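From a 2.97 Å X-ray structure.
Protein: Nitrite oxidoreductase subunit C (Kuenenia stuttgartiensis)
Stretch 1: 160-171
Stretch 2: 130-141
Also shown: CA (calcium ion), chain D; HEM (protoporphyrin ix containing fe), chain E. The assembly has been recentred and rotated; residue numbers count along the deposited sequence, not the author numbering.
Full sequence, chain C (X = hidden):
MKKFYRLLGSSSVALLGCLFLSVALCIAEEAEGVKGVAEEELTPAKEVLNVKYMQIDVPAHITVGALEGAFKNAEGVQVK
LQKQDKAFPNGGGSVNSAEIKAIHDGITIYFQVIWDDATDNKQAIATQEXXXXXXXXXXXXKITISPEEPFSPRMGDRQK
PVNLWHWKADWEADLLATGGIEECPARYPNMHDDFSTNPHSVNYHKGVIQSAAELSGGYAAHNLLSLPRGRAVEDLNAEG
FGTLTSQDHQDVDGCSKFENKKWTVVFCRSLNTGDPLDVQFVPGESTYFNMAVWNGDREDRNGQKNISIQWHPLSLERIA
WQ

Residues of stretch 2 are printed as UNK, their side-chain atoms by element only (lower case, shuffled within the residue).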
# COMPACT_ATOMS: atom_id res chain seq x y z
N LYS C 160 -56.02 0.59 -14.38
CA LYS C 160 -56.24 0.55 -15.82
C LYS C 160 -54.96 0.04 -16.46
O LYS C 160 -54.18 0.80 -17.04
CB LYS C 160 -56.64 1.92 -16.36
CG LYS C 160 -58.02 2.39 -15.90
CD LYS C 160 -58.38 3.75 -16.49
CE LYS C 160 -59.80 4.15 -16.13
NZ LYS C 160 -59.97 4.42 -14.68
N PRO C 161 -54.69 -1.27 -16.35
CA PRO C 161 -53.40 -1.81 -16.77
C PRO C 161 -53.24 -1.82 -18.28
O PRO C 161 -54.19 -1.69 -19.05
CB PRO C 161 -53.41 -3.23 -16.20
CG PRO C 161 -54.85 -3.59 -16.16
CD PRO C 161 -55.59 -2.31 -15.84
N VAL C 162 -51.98 -2.00 -18.70
CA VAL C 162 -51.58 -1.93 -20.11
C VAL C 162 -50.48 -2.96 -20.35
O VAL C 162 -49.70 -3.29 -19.45
CB VAL C 162 -51.12 -0.50 -20.48
CG1 VAL C 162 -50.32 -0.46 -21.78
CG2 VAL C 162 -52.31 0.44 -20.58
N ASN C 163 -50.41 -3.46 -21.58
CA ASN C 163 -49.37 -4.38 -22.02
C ASN C 163 -48.35 -3.61 -22.85
O ASN C 163 -48.71 -2.78 -23.67
CB ASN C 163 -49.96 -5.53 -22.85
CG ASN C 163 -49.07 -6.76 -22.88
OD1 ASN C 163 -49.49 -7.82 -23.34
ND2 ASN C 163 -47.85 -6.63 -22.38
N LEU C 164 -47.07 -3.91 -22.62
CA LEU C 164 -45.97 -3.22 -23.29
C LEU C 164 -45.08 -4.23 -24.00
O LEU C 164 -44.82 -5.32 -23.48
CB LEU C 164 -45.11 -2.44 -22.28
CG LEU C 164 -45.50 -1.09 -21.65
CD1 LEU C 164 -45.52 0.01 -22.69
CD2 LEU C 164 -46.82 -1.17 -20.90
N TRP C 165 -44.64 -3.87 -25.20
CA TRP C 165 -43.66 -4.65 -25.96
C TRP C 165 -42.45 -3.76 -26.20
O TRP C 165 -42.52 -2.83 -27.01
CB TRP C 165 -44.23 -5.12 -27.30
CG TRP C 165 -45.43 -6.00 -27.21
CD1 TRP C 165 -45.95 -6.59 -26.09
CD2 TRP C 165 -46.27 -6.40 -28.30
NE1 TRP C 165 -47.06 -7.33 -26.42
CE2 TRP C 165 -47.28 -7.23 -27.77
CE3 TRP C 165 -46.27 -6.14 -29.67
CZ2 TRP C 165 -48.27 -7.80 -28.56
CZ3 TRP C 165 -47.26 -6.70 -30.45
CH2 TRP C 165 -48.25 -7.52 -29.90
N HIS C 166 -41.35 -4.03 -25.51
CA HIS C 166 -40.16 -3.17 -25.59
C HIS C 166 -39.09 -3.88 -26.41
O HIS C 166 -38.52 -4.88 -25.96
CB HIS C 166 -39.64 -2.82 -24.20
CG HIS C 166 -38.56 -1.78 -24.22
ND1 HIS C 166 -37.77 -1.51 -23.13
CD2 HIS C 166 -38.15 -0.95 -25.20
CE1 HIS C 166 -36.91 -0.55 -23.44
NE2 HIS C 166 -37.12 -0.19 -24.69
N TRP C 167 -38.80 -3.34 -27.59
CA TRP C 167 -37.68 -3.83 -28.40
C TRP C 167 -36.40 -3.13 -27.97
O TRP C 167 -36.37 -1.91 -27.76
CB TRP C 167 -37.93 -3.58 -29.89
CG TRP C 167 -36.72 -3.88 -30.72
CD1 TRP C 167 -36.26 -5.11 -31.09
CD2 TRP C 167 -35.80 -2.93 -31.26
NE1 TRP C 167 -35.12 -4.98 -31.84
CE2 TRP C 167 -34.81 -3.65 -31.95
CE3 TRP C 167 -35.71 -1.53 -31.23
CZ2 TRP C 167 -33.75 -3.03 -32.61
CZ3 TRP C 167 -34.66 -0.92 -31.88
CH2 TRP C 167 -33.69 -1.67 -32.57
N LYS C 168 -35.33 -3.91 -27.84
CA LYS C 168 -34.03 -3.40 -27.43
C LYS C 168 -32.98 -3.78 -28.47
O LYS C 168 -32.86 -4.96 -28.83
CB LYS C 168 -33.64 -3.94 -26.05
CG LYS C 168 -34.58 -3.50 -24.94
CD LYS C 168 -34.12 -4.02 -23.59
CE LYS C 168 -35.05 -3.56 -22.48
NZ LYS C 168 -36.40 -4.17 -22.58
N ALA C 169 -32.24 -2.78 -28.95
CA ALA C 169 -31.23 -3.03 -29.97
C ALA C 169 -30.08 -3.88 -29.43
O ALA C 169 -29.54 -4.73 -30.14
CB ALA C 169 -30.70 -1.72 -30.53
N ASP C 170 -29.70 -3.65 -28.17
CA ASP C 170 -28.62 -4.44 -27.58
C ASP C 170 -29.00 -5.91 -27.45
O ASP C 170 -28.14 -6.79 -27.56
CB ASP C 170 -28.21 -3.86 -26.23
CG ASP C 170 -29.37 -3.78 -25.25
OD1 ASP C 170 -30.52 -4.09 -25.65
OD2 ASP C 170 -29.14 -3.41 -24.08
N TRP C 171 -30.29 -6.19 -27.21
CA TRP C 171 -30.74 -7.58 -27.16
C TRP C 171 -30.56 -8.28 -28.50
O TRP C 171 -30.32 -9.49 -28.54
CB TRP C 171 -32.19 -7.65 -26.69
CG TRP C 171 -32.35 -7.39 -25.22
CD1 TRP C 171 -31.42 -6.83 -24.38
CD2 TRP C 171 -33.49 -7.69 -24.41
NE1 TRP C 171 -31.92 -6.76 -23.11
CE2 TRP C 171 -33.19 -7.28 -23.10
CE3 TRP C 171 -34.74 -8.26 -24.67
CZ2 TRP C 171 -34.09 -7.42 -22.05
CZ3 TRP C 171 -35.64 -8.40 -23.63
CH2 TRP C 171 -35.31 -7.98 -22.33
N UNK C 130 -26.09 4.30 -24.24
CA UNK C 130 -27.46 3.82 -24.10
C UNK C 130 -27.88 3.16 -25.40
O UNK C 130 -27.23 3.31 -26.45
c UNK C 130 -27.14 6.71 -22.50
c UNK C 130 -28.42 4.97 -23.75
c UNK C 130 -28.32 6.02 -20.11
c UNK C 130 -26.81 7.39 -21.33
c UNK C 130 -27.40 7.05 -20.15
c UNK C 130 -28.65 5.34 -21.29
c UNK C 130 -28.07 5.69 -22.49
N UNK C 131 -29.01 2.47 -25.35
CA UNK C 131 -29.44 1.65 -26.47
C UNK C 131 -30.53 2.37 -27.24
O UNK C 131 -31.33 3.12 -26.67
n UNK C 131 -32.33 -0.73 -22.07
n UNK C 131 -31.22 -1.67 -23.86
c UNK C 131 -29.97 0.30 -26.01
n UNK C 131 -30.79 -2.39 -21.73
c UNK C 131 -31.15 0.47 -25.06
c UNK C 131 -31.45 -1.60 -22.56
c UNK C 131 -31.90 -0.83 -24.83
N UNK C 132 -30.58 2.11 -28.55
CA UNK C 132 -31.76 2.48 -29.33
C UNK C 132 -32.87 1.48 -29.08
O UNK C 132 -32.62 0.27 -29.00
o UNK C 132 -29.52 3.67 -31.56
c UNK C 132 -30.69 3.80 -31.18
c UNK C 132 -31.45 2.55 -30.81
o UNK C 132 -31.26 4.90 -31.07
N UNK C 133 -34.08 1.98 -28.93
CA UNK C 133 -35.20 1.11 -28.62
C UNK C 133 -36.50 1.63 -29.22
O UNK C 133 -36.63 2.80 -29.60
N UNK C 134 -37.46 0.71 -29.32
CA UNK C 134 -38.81 1.03 -29.76
C UNK C 134 -39.79 0.18 -28.97
O UNK C 134 -39.46 -0.92 -28.52
c UNK C 134 -38.99 0.79 -31.25
N UNK C 135 -41.00 0.71 -28.79
CA UNK C 135 -41.98 -0.01 -27.99
C UNK C 135 -43.39 0.29 -28.47
O UNK C 135 -43.70 1.40 -28.92
c UNK C 135 -41.87 0.33 -26.50
N UNK C 136 -44.25 -0.72 -28.36
CA UNK C 136 -45.67 -0.60 -28.61
C UNK C 136 -46.42 -0.99 -27.34
O UNK C 136 -45.94 -1.80 -26.55
c UNK C 136 -46.12 -1.49 -29.77
c UNK C 136 -45.82 -2.29 -32.12
c UNK C 136 -45.88 0.16 -31.64
c UNK C 136 -45.47 -1.21 -31.12
N UNK C 137 -47.60 -0.40 -27.15
CA UNK C 137 -48.37 -0.66 -25.95
C UNK C 137 -49.84 -0.77 -26.32
O UNK C 137 -50.32 -0.10 -27.24
s UNK C 137 -48.50 2.70 -23.57
c UNK C 137 -49.75 3.96 -23.70
c UNK C 137 -48.85 1.71 -25.03
c UNK C 137 -48.15 0.39 -24.87
N UNK C 138 -50.53 -1.65 -25.61
CA UNK C 138 -51.92 -1.95 -25.89
C UNK C 138 -52.70 -1.95 -24.59
O UNK C 138 -52.18 -2.40 -23.55
c UNK C 138 -51.25 -3.33 -30.22
c UNK C 138 -49.29 -4.00 -29.02
c UNK C 138 -49.98 -3.87 -27.84
c UNK C 138 -51.31 -3.47 -27.83
c UNK C 138 -51.93 -3.20 -29.03
c UNK C 138 -49.93 -3.73 -30.22
c UNK C 138 -52.05 -3.33 -26.54
N UNK C 139 -53.93 -1.45 -24.59
CA UNK C 139 -54.75 -1.60 -23.39
C UNK C 139 -55.12 -3.06 -23.25
O UNK C 139 -55.43 -3.73 -24.23
c UNK C 139 -55.57 0.14 -24.85
c UNK C 139 -54.63 -0.71 -25.64
c UNK C 139 -55.97 -0.73 -23.69
N UNK C 140 -55.07 -3.55 -22.02
CA UNK C 140 -55.41 -4.94 -21.78
C UNK C 140 -56.90 -5.03 -21.49
O UNK C 140 -57.42 -4.33 -20.62
c UNK C 140 -54.54 -5.51 -20.65
c UNK C 140 -54.94 -6.70 -19.79
c UNK C 140 -54.94 -7.96 -20.62
c UNK C 140 -53.91 -6.82 -18.68
N UNK C 141 -57.58 -5.94 -22.20
CA UNK C 141 -59.03 -6.02 -22.24
C UNK C 141 -59.62 -5.12 -23.31
O UNK C 141 -58.93 -4.40 -24.04
CA CA D . -29.29 5.72 -32.54
CHA HEM E . -40.50 3.91 -19.18
CHB HEM E . -42.89 8.11 -18.55
CHC HEM E . -45.43 7.07 -22.57
CHD HEM E . -43.15 2.78 -23.11
C1A HEM E . -40.98 5.08 -18.62
C2A HEM E . -40.70 5.55 -17.28
C3A HEM E . -41.34 6.71 -17.10
C4A HEM E . -42.08 7.01 -18.31
CMA HEM E . -41.34 7.60 -15.83
CAA HEM E . -39.76 4.82 -16.28
CBA HEM E . -40.53 4.34 -15.06
CGA HEM E . -41.03 2.94 -15.31
O1A HEM E . -42.15 2.62 -14.85
O2A HEM E . -40.30 2.17 -15.98
C1B HEM E . -43.75 8.24 -19.62
C2B HEM E . -44.52 9.41 -19.99
C3B HEM E . -45.23 9.12 -21.10
C4B HEM E . -44.92 7.76 -21.48
CMB HEM E . -44.49 10.72 -19.16
CAB HEM E . -46.21 10.01 -21.92
CBB HEM E . -46.36 11.33 -21.75
C1C HEM E . -44.99 5.86 -23.09
C2C HEM E . -45.39 5.30 -24.36
C3C HEM E . -44.77 4.13 -24.52
C4C HEM E . -43.95 3.88 -23.34
CMC HEM E . -46.36 5.95 -25.37
CAC HEM E . -44.90 3.18 -25.74
CBC HEM E . -45.20 1.89 -25.59
C1D HEM E . -42.16 2.76 -22.14
C2D HEM E . -41.03 1.84 -22.07
C3D HEM E . -40.31 2.16 -20.99
C4D HEM E . -40.94 3.28 -20.33
CMD HEM E . -40.71 0.69 -23.05
CAD HEM E . -39.02 1.43 -20.54
CBD HEM E . -37.79 2.19 -21.00
CGD HEM E . -36.56 1.36 -20.75
O1D HEM E . -35.45 1.78 -21.15
O2D HEM E . -36.68 0.26 -20.15
NA HEM E . -41.83 5.99 -19.20
NB HEM E . -44.02 7.26 -20.55
NC HEM E . -44.11 4.97 -22.48
ND HEM E . -42.07 3.63 -21.06
FE HEM E . -43.13 5.46 -20.59

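Position 130 carries seven side-chain carbons, one followed by a ring of six. It points away from stretch 1 and touches nothing there. This is Phe130.

Position 131 has three carbons, a nitrogen, then a carbon bearing two more nitrogens. That is a guanidinium, so the residue is Arg131. Its NE donates to Asp170 OD2 at 2.7 Å and its NH2 to the same Asp170 OD2 at 3.0 Å, forming a salt bridge. Lys168 CD lies over one face of the guanidinium.

Position 132 has two carbons, the second carrying two oxygens. Both oxygens bind the calcium ion, as a carboxylate can. This is Asp132; OD1 is 2.3 Å and OD2 2.6 Å from the metal CA. Its backbone O accepts from Ala169 N at 3.1 Å.

Position 133 has no side-chain atoms, so it is Gly133. A CB here would sit tightly, 3.1 Å from Trp167 O and 3.2 Å from His166 NE2.

Position 134 has one carbon, 4.0 Å from Trp167 CE3. It is Ala134.

Position 135 also has a single carbon. It faces the heme side and lies 4.1 Å from His166 CD2. It is Ala135; its CB is 3.7 Å from HEM CMD.

Position 136 has four carbons, forked at the second. That branching gives Leu136. Its side chain shares a sheet face with Trp165.

Position 137 has two carbons, a sulfur and a final carbon, unbranched. The thioether identifies Met137. Its CB is 3.4 Å from Leu164 CD1 and 3.9 Å from Val162 CG1.

Position 138 has one carbon and a six-carbon ring, which comes near Trp165. With no hydroxyl oxygen, it is Phe138. The edge of its ring meets the face of the Trp165 six-membered ring, with centroids 4.8 Å apart.

Position 139 has three carbons closing a ring onto the backbone N. It is Pro139, paired with Val162.

Position 140 has four carbons, forked at the second; one tip is 4.2 Å from Pro161 CG. It is Leu140.

Position 141 has no side chain and touches nothing on stretch 1. It is Gly141; its backbone angles by themselves call for glycine.

The contact is an antiparallel strand pair. Three pairs, Asn163 with Phe138, Trp165 with Leu136 and Trp167 with Ala134, each make two backbone hydrogen bonds. Alternation puts Leu164, His166, Ala135 and Met137 on the face that meets the heme. Trp165, Trp167 and Phe138 lie on the other. The salt bridge closes one end; Pro161 and Leu140 pack at the other.

Stretch 2 130-141: FRDGAALMFPLG
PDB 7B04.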